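Local atomic coordinates of kynurenine formamidase (Bacillus anthracis, PDB entry 4CO9), a protein that catalyses the zinc-dependent hydrolysis of N-formyl-L-kynurenine to L-kynurenine and formate, a step of tryptophan degradation by the kynurenine pathway. Residues Val77-Thr82 with Glu188-Pro193; Val106-Leu111 with Ile142-Val147. All blocks are in the same frame, centred on the assembly; numbering follows the deposited sequence. Where two conformers were deposited one is given.

Interaction 1. Residues Val77-Thr82 with Glu188-Pro193; sequences VYVGPT and ELIALP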
ATOM      1  N   VAL C  77      -4.742   9.318   9.425  1.00 11.54           N
ATOM      2  CA  VAL C  77      -6.116   9.176   8.999  1.00 11.57           C
ATOM      3  C   VAL C  77      -6.434   7.760   8.526  1.00 11.02           C
ATOM      4  O   VAL C  77      -7.546   7.248   8.739  1.00 10.71           O
ATOM      5  CB  VAL C  77      -6.427  10.170   7.860  1.00 12.17           C
ATOM      6  CG1 VAL C  77      -7.789   9.884   7.241  1.00 12.35           C
ATOM      7  CG2 VAL C  77      -6.404  11.597   8.381  1.00 12.94           C
ATOM      8  N   TYR C  78      -5.440   7.113   7.929  1.00 10.29           N
ATOM      9  CA  TYR C  78      -5.659   5.847   7.238  1.00 10.17           C
ATOM     10  C   TYR C  78      -5.341   4.595   8.068  1.00 10.39           C
ATOM     11  O   TYR C  78      -5.371   3.491   7.531  1.00  9.98           O
ATOM     12  CB  TYR C  78      -4.849   5.839   5.941  1.00  9.99           C
ATOM     13  CG  TYR C  78      -5.244   6.941   5.008  1.00  9.84           C
ATOM     14  CD1 TYR C  78      -6.322   6.785   4.145  1.00  9.91           C
ATOM     15  CD2 TYR C  78      -4.584   8.162   5.015  1.00  9.69           C
ATOM     16  CE1 TYR C  78      -6.712   7.808   3.286  1.00  9.93           C
ATOM     17  CE2 TYR C  78      -4.966   9.193   4.169  1.00  9.83           C
ATOM     18  CZ  TYR C  78      -6.034   9.007   3.298  1.00  9.91           C
ATOM     19  OH  TYR C  78      -6.428  10.024   2.448  1.00 10.20           O
ATOM     20  N   VAL C  79      -5.022   4.767   9.358  1.00 10.69           N
ATOM     21  CA  VAL C  79      -4.805   3.645  10.256  1.00 11.15           C
ATOM     22  C   VAL C  79      -5.526   3.913  11.570  1.00 11.85           C
ATOM     23  O   VAL C  79      -5.268   4.926  12.217  1.00 12.55           O
ATOM     24  CB  VAL C  79      -3.308   3.438  10.568  1.00 11.22           C
ATOM     25  CG1 VAL C  79      -3.112   2.187  11.419  1.00 11.30           C
ATOM     26  CG2 VAL C  79      -2.497   3.321   9.280  1.00 11.49           C
ATOM     27  N   GLY C  80      -6.368   2.980  11.996  1.00 12.55           N
ATOM     28  CA  GLY C  80      -6.976   3.083  13.318  1.00 13.02           C
ATOM     29  C   GLY C  80      -8.392   2.554  13.380  1.00 13.44           C
ATOM     30  O   GLY C  80      -8.881   1.960  12.413  1.00 13.40           O
ATOM     31  N   PRO C  81      -9.055   2.751  14.537  1.00 13.69           N
ATOM     32  CA  PRO C  81     -10.395   2.232  14.767  1.00 13.91           C
ATOM     33  C   PRO C  81     -11.357   2.656  13.677  1.00 13.32           C
ATOM     34  O   PRO C  81     -11.311   3.801  13.221  1.00 12.84           O
ATOM     35  CB  PRO C  81     -10.786   2.859  16.116  1.00 14.05           C
ATOM     36  CG  PRO C  81      -9.489   3.022  16.819  1.00 14.44           C
ATOM     37  CD  PRO C  81      -8.518   3.420  15.740  1.00 14.11           C
ATOM     38  N   THR C  82     -12.196   1.720  13.264  1.00 13.19           N
ATOM     39  CA  THR C  82     -13.181   1.952  12.222  1.00 13.12           C
ATOM     40  C   THR C  82     -14.451   1.227  12.586  1.00 13.40           C
ATOM     41  O   THR C  82     -14.419   0.190  13.246  1.00 12.81           O
ATOM     42  CB  THR C  82     -12.795   1.478  10.779  0.50 13.13           C
ATOM     43  OG1 THR C  82     -13.693   2.047   9.813  0.50 12.88           O
ATOM     44  CG2 THR C  82     -12.903  -0.019  10.617  0.50 13.12           C
ATOM     45  N   GLU C 188     -10.061  -2.477  13.608  1.00 13.42           N
ATOM     46  CA  GLU C 188      -8.957  -1.598  13.278  1.00 13.55           C
ATOM     47  C   GLU C 188      -8.775  -1.676  11.770  1.00 12.43           C
ATOM     48  O   GLU C 188      -8.836  -2.761  11.198  1.00 12.26           O
ATOM     49  CB  GLU C 188      -7.692  -2.021  14.026  0.50 14.33           C
ATOM     50  CG  GLU C 188      -7.755  -1.700  15.519  0.50 15.18           C
ATOM     51  CD  GLU C 188      -7.268  -0.309  15.853  0.50 15.68           C
ATOM     52  OE1 GLU C 188      -7.046   0.470  14.926  0.50 15.95           O
ATOM     53  OE2 GLU C 188      -7.157   0.035  17.046  0.50 17.30           O
ATOM     54  N   LEU C 189      -8.624  -0.520  11.128  1.00 11.14           N
ATOM     55  CA  LEU C 189      -8.456  -0.431   9.667  1.00 10.69           C
ATOM     56  C   LEU C 189      -7.028  -0.017   9.346  1.00  9.75           C
ATOM     57  O   LEU C 189      -6.437   0.789  10.056  1.00  9.39           O
ATOM     58  CB  LEU C 189      -9.396   0.624   9.074  1.00 10.76           C
ATOM     59  CG  LEU C 189      -9.258   1.001   7.590  1.00 11.05           C
ATOM     60  CD1 LEU C 189      -9.588  -0.161   6.666  1.00 11.03           C
ATOM     61  CD2 LEU C 189     -10.164   2.187   7.271  1.00 11.48           C
ATOM     62  N   ILE C 190      -6.489  -0.587   8.274  1.00  9.43           N
ATOM     63  CA  ILE C 190      -5.287  -0.071   7.623  1.00  8.96           C
ATOM     64  C   ILE C 190      -5.618   0.105   6.144  1.00  8.67           C
ATOM     65  O   ILE C 190      -6.075  -0.836   5.486  1.00  8.30           O
ATOM     66  CB  ILE C 190      -4.100  -1.039   7.740  1.00  9.37           C
ATOM     67  CG1 ILE C 190      -3.779  -1.327   9.219  1.00  9.68           C
ATOM     68  CG2 ILE C 190      -2.877  -0.463   7.032  1.00  9.29           C
ATOM     69  CD1 ILE C 190      -2.835  -2.491   9.411  1.00  9.93           C
ATOM     70  N   ALA C 191      -5.368   1.297   5.615  1.00  8.26           N
ATOM     71  CA  ALA C 191      -5.607   1.565   4.197  1.00  8.34           C
ATOM     72  C   ALA C 191      -4.699   2.683   3.684  1.00  8.09           C
ATOM     73  O   ALA C 191      -5.160   3.756   3.310  1.00  8.05           O
ATOM     74  CB  ALA C 191      -7.067   1.901   3.970  1.00  8.25           C
ATOM     75  N   LEU C 192      -3.394   2.418   3.682  1.00  7.93           N
ATOM     76  CA  LEU C 192      -2.398   3.469   3.509  1.00  8.07           C
ATOM     77  C   LEU C 192      -2.100   3.765   2.046  1.00  7.89           C
ATOM     78  O   LEU C 192      -1.842   2.843   1.274  1.00  8.00           O
ATOM     79  CB  LEU C 192      -1.088   3.072   4.200  1.00  8.31           C
ATOM     80  CG  LEU C 192      -1.059   3.210   5.722  1.00  8.52           C
ATOM     81  CD1 LEU C 192      -0.009   2.286   6.309  1.00  8.51           C
ATOM     82  CD2 LEU C 192      -0.789   4.652   6.121  1.00  8.71           C
ATOM     83  N   PRO C 193      -2.094   5.052   1.665  1.00  7.80           N
ATOM     84  CA  PRO C 193      -1.640   5.376   0.306  1.00  7.75           C
ATOM     85  C   PRO C 193      -0.147   5.169   0.153  1.00  7.52           C
ATOM     86  O   PRO C 193       0.606   5.315   1.125  1.00  7.25           O
ATOM     87  CB  PRO C 193      -1.962   6.859   0.144  1.00  7.82           C
ATOM     88  CG  PRO C 193      -2.222   7.396   1.502  1.00  7.86           C
ATOM     89  CD  PRO C 193      -2.462   6.247   2.445  1.00  7.88           C
TER
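Tyr78 and Ala191 meet at one end of an antiparallel beta pairing in the central mixed sheet of this cyclase-superfamily fold, where the chain entering strand 81-86 runs beside strand 185-190 and its continuation. Ala191 N donates to Tyr78 O (2.9 Å), and Gly80 and Leu189 bond reciprocally, N to O in both directions. Gly80, where the chain turns a corner, has a phi of 145°, a value suited to a residue without a side chain. The Tyr78 side chain crosses to the Leu192-Pro193 end. Tyr78 CB lies 3.4 Å from Ala191 O. The first torsion sets CG anti to its own carbonyl carbon (chi1 -60°), where CG also meets Pro193 CD. Tyr78 CD1 comes to 3.3 Å from Ala191 O, a buried oxygen with no polar partner in the model, while Tyr78 CD2 touches Pro193 CD. That proline CD stands over one face, displaced toward the rim, as a CH-pi contact 4.0 Å from the ring centroid; Val77 CG1 covers the opposite face. At the tip, OH is hydrogen-bonded to ND1 of His172. Val79 and Ile190 form a non-hydrogen-bonded pair, their side chains side by side, and both reach the dimer interface: Val79 packs on Trp8, and Ile190 on Ile190, of the second subunit. Val79 CG1 meets Ile190 CG1 at 4.2 Å, and Val79 CG2 rests 3.8 Å from Leu192 CD2.

Interaction 2. Residues Val106-Leu111 with Ile142-Val147; sequences VERLLL and IRLIGV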
ATOM      1  N   VAL C 106     -16.710   7.546  16.833  1.00 19.36           N
ATOM      2  CA  VAL C 106     -16.208   6.916  15.619  1.00 19.41           C
ATOM      3  C   VAL C 106     -15.297   7.885  14.852  1.00 19.90           C
ATOM      4  O   VAL C 106     -15.623   9.067  14.661  1.00 19.80           O
ATOM      5  CB  VAL C 106     -17.373   6.434  14.722  1.00 19.17           C
ATOM      6  CG1 VAL C 106     -16.859   5.909  13.391  1.00 19.01           C
ATOM      7  CG2 VAL C 106     -18.164   5.358  15.449  1.00 19.29           C
ATOM      8  N   GLU C 107     -14.146   7.378  14.414  1.00 19.86           N
ATOM      9  CA  GLU C 107     -13.160   8.170  13.654  1.00 19.90           C
ATOM     10  C   GLU C 107     -13.143   7.808  12.154  1.00 17.43           C
ATOM     11  O   GLU C 107     -12.740   8.616  11.316  1.00 17.62           O
ATOM     12  CB  GLU C 107     -11.756   7.956  14.244  1.00 23.24           C
ATOM     13  CG  GLU C 107     -11.511   8.330  15.718  1.00 26.10           C
ATOM     14  CD  GLU C 107     -10.282   7.630  16.291  1.00 29.68           C
ATOM     15  OE1 GLU C 107      -9.284   7.425  15.557  1.00 29.93           O
ATOM     16  OE2 GLU C 107     -10.316   7.265  17.482  1.00 32.14           O
ATOM     17  N   ARG C 108     -13.535   6.582  11.819  1.00 15.54           N
ATOM     18  CA  ARG C 108     -13.496   6.083  10.440  1.00 14.34           C
ATOM     19  C   ARG C 108     -14.736   5.242  10.229  1.00 13.84           C
ATOM     20  O   ARG C 108     -15.082   4.456  11.095  1.00 13.79           O
ATOM     21  CB  ARG C 108     -12.252   5.220  10.213  1.00 13.70           C
ATOM     22  CG  ARG C 108     -10.944   5.947  10.450  1.00 13.48           C
ATOM     23  CD  ARG C 108      -9.713   5.065  10.498  1.00 13.08           C
ATOM     24  NE  ARG C 108      -8.611   5.911  10.947  1.00 12.90           N
ATOM     25  CZ  ARG C 108      -8.401   6.276  12.209  1.00 12.59           C
ATOM     26  NH1 ARG C 108      -9.166   5.816  13.201  1.00 12.53           N
ATOM     27  NH2 ARG C 108      -7.395   7.098  12.484  1.00 12.77           N
ATOM     28  N   LEU C 109     -15.397   5.406   9.087  1.00 13.05           N
ATOM     29  CA  LEU C 109     -16.654   4.727   8.839  1.00 12.57           C
ATOM     30  C   LEU C 109     -16.668   4.096   7.463  1.00 12.44           C
ATOM     31  O   LEU C 109     -16.408   4.776   6.473  1.00 11.70           O
ATOM     32  CB  LEU C 109     -17.805   5.730   8.970  1.00 13.14           C
ATOM     33  CG  LEU C 109     -19.219   5.205   8.779  1.00 13.30           C
ATOM     34  CD1 LEU C 109     -19.574   4.253   9.912  1.00 14.13           C
ATOM     35  CD2 LEU C 109     -20.212   6.359   8.747  1.00 13.51           C
ATOM     36  N   LEU C 110     -16.919   2.788   7.413  1.00 12.54           N
ATOM     37  CA  LEU C 110     -17.074   2.066   6.144  1.00 12.62           C
ATOM     38  C   LEU C 110     -18.530   1.725   5.927  1.00 13.35           C
ATOM     39  O   LEU C 110     -19.195   1.202   6.829  1.00 14.78           O
ATOM     40  CB  LEU C 110     -16.231   0.790   6.112  1.00 12.14           C
ATOM     41  CG  LEU C 110     -14.760   0.925   6.484  1.00 12.05           C
ATOM     42  CD1 LEU C 110     -14.025  -0.396   6.367  1.00 12.08           C
ATOM     43  CD2 LEU C 110     -14.065   1.989   5.644  1.00 12.26           C
ATOM     44  N   LEU C 111     -19.012   2.009   4.722  1.00 13.89           N
ATOM     45  CA  LEU C 111     -20.398   1.803   4.341  1.00 14.11           C
ATOM     46  C   LEU C 111     -20.526   0.620   3.391  1.00 14.42           C
ATOM     47  O   LEU C 111     -19.979   0.645   2.287  1.00 14.03           O
ATOM     48  CB  LEU C 111     -20.944   3.062   3.665  1.00 14.36           C
ATOM     49  CG  LEU C 111     -20.780   4.394   4.384  1.00 14.80           C
ATOM     50  CD1 LEU C 111     -21.428   5.518   3.585  1.00 15.06           C
ATOM     51  CD2 LEU C 111     -21.396   4.331   5.768  1.00 15.13           C
ATOM     52  N   ILE C 142     -15.557  12.176  12.497  1.00 19.18           N
ATOM     53  CA  ILE C 142     -15.191  11.179  11.502  1.00 18.57           C
ATOM     54  C   ILE C 142     -14.243  11.801  10.481  1.00 17.51           C
ATOM     55  O   ILE C 142     -14.538  12.845   9.921  1.00 17.13           O
ATOM     56  CB  ILE C 142     -16.447  10.570  10.850  1.00 18.67           C
ATOM     57  CG1 ILE C 142     -17.133   9.668  11.883  1.00 19.47           C
ATOM     58  CG2 ILE C 142     -16.095   9.789   9.590  1.00 18.79           C
ATOM     59  CD1 ILE C 142     -18.537   9.269  11.550  1.00 19.54           C
ATOM     60  N   ARG C 143     -13.107  11.137  10.260  1.00 16.62           N
ATOM     61  CA  ARG C 143     -12.041  11.638   9.399  1.00 16.27           C
ATOM     62  C   ARG C 143     -11.896  10.873   8.086  1.00 14.57           C
ATOM     63  O   ARG C 143     -11.187  11.321   7.188  1.00 14.80           O
ATOM     64  CB  ARG C 143     -10.709  11.581  10.132  0.50 16.99           C
ATOM     65  CG  ARG C 143     -10.670  12.304  11.466  0.50 17.68           C
ATOM     66  CD  ARG C 143      -9.370  11.979  12.179  0.50 18.31           C
ATOM     67  NE  ARG C 143      -8.268  12.798  11.667  0.50 18.56           N
ATOM     68  CZ  ARG C 143      -6.976  12.520  11.820  0.50 19.31           C
ATOM     69  NH1 ARG C 143      -6.601  11.428  12.464  0.50 19.43           N
ATOM     70  NH2 ARG C 143      -6.054  13.336  11.319  0.50 19.45           N
ATOM     71  N   LEU C 144     -12.541   9.723   7.980  1.00 13.18           N
ATOM     72  CA  LEU C 144     -12.453   8.911   6.776  1.00 12.35           C
ATOM     73  C   LEU C 144     -13.762   8.187   6.547  1.00 11.75           C
ATOM     74  O   LEU C 144     -14.339   7.610   7.464  1.00 11.56           O
ATOM     75  CB  LEU C 144     -11.310   7.900   6.902  0.50 11.92           C
ATOM     76  CG  LEU C 144     -11.203   6.826   5.815  0.50 11.66           C
ATOM     77  CD1 LEU C 144     -10.599   7.310   4.510  0.50 11.37           C
ATOM     78  CD2 LEU C 144     -10.411   5.635   6.315  0.50 11.47           C
ATOM     79  N   ILE C 145     -14.207   8.215   5.297  1.00 11.44           N
ATOM     80  CA  ILE C 145     -15.371   7.482   4.852  1.00 11.24           C
ATOM     81  C   ILE C 145     -14.932   6.537   3.744  1.00 10.88           C
ATOM     82  O   ILE C 145     -14.173   6.921   2.835  1.00  9.81           O
ATOM     83  CB  ILE C 145     -16.508   8.436   4.401  1.00 12.16           C
ATOM     84  CG1 ILE C 145     -17.820   7.685   4.218  1.00 13.06           C
ATOM     85  CG2 ILE C 145     -16.182   9.157   3.100  1.00 12.18           C
ATOM     86  CD1 ILE C 145     -18.549   7.432   5.506  1.00 14.00           C
ATOM     87  N   GLY C 146     -15.391   5.288   3.846  1.00 10.61           N
ATOM     88  CA  GLY C 146     -15.105   4.277   2.840  1.00 10.76           C
ATOM     89  C   GLY C 146     -16.393   3.705   2.298  1.00 10.65           C
ATOM     90  O   GLY C 146     -17.360   3.555   3.050  1.00 11.11           O
ATOM     91  N   VAL C 147     -16.411   3.412   1.002  1.00 10.43           N
ATOM     92  CA  VAL C 147     -17.554   2.803   0.348  1.00 10.71           C
ATOM     93  C   VAL C 147     -17.155   1.583  -0.485  1.00 10.82           C
ATOM     94  O   VAL C 147     -16.031   1.516  -1.003  1.00 10.48           O
ATOM     95  CB  VAL C 147     -18.318   3.816  -0.539  1.00 10.61           C
ATOM     96  CG1 VAL C 147     -18.938   4.892   0.326  1.00 10.73           C
ATOM     97  CG2 VAL C 147     -17.413   4.431  -1.596  1.00 10.54           C
TER
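Leu109 and Ile145 lie in register on parallel strands 108-111 and 144-147, whose N-to-C directions differ by 15° and whose axes approach to 4.6 Å. The strands are neighbours in a beta-alpha-beta unit of the central sheet, with helix 133-140 in the connection. Backbone hydrogen bonds zigzag across: Arg143 N to Glu107 O (2.8 Å), Leu109 N to Leu144 O, Gly146 N to Leu109 O and Leu111 N to Gly146 O. On the face covered by Leu137 of that helix, Ile145 carries the packing. Its CG1 is anti to the backbone N (chi1 -168°), and Ile145 CD1 leans to the partner strand, 3.8 Å from Leu109 CD2 and 3.9 Å from Leu111 CG. Val147 CG1 extends this row to Leu111 CD1, and the Val147 side chain packs on Glu175, a ligand of both zinc ions. At the other end Ile142 CG1 comes to 3.2 Å from Val106 O. On the reverse face Leu110 CD2 lies against the bare backbone of Gly146, 3.8 Å from its CA. Arg108 runs extended from CG to NE; its side chain crosses that of Leu144, with Arg108 CG 4.1 Å from Leu144 CB. Val77 O, Pro81 O and Gln76 O accept hydrogen bonds from NE, NH1 and NH2, which fixes the guanidinium group. Arg108 NH1 also forms a salt bridge with Glu107 OE1 (2.9 Å), meeting it from above the carboxylate plane.

Overall arrangement
From the N terminus the chain passes residues 77-82, which lead into strand 81-86, then 106-111 and 142-147, and comes to 188-193 only near its C-terminal end. Interaction 2 closes a short loop containing helix 133-140; interaction 1 closes a longer one around it, so the contacts nest without crossing. Strand 81-86 joins them in one sheet, antiparallel to strand 185-190 on one side and parallel to strand 108-112 on the other. The centres of the two interactions are about 9 Å apart, and the Arg108 side chain of interaction 2 reaches into the turn of interaction 1. Interaction 1 reaches the second subunit, while interaction 2 lies within its own chain and leads, at Val147, toward the zinc site.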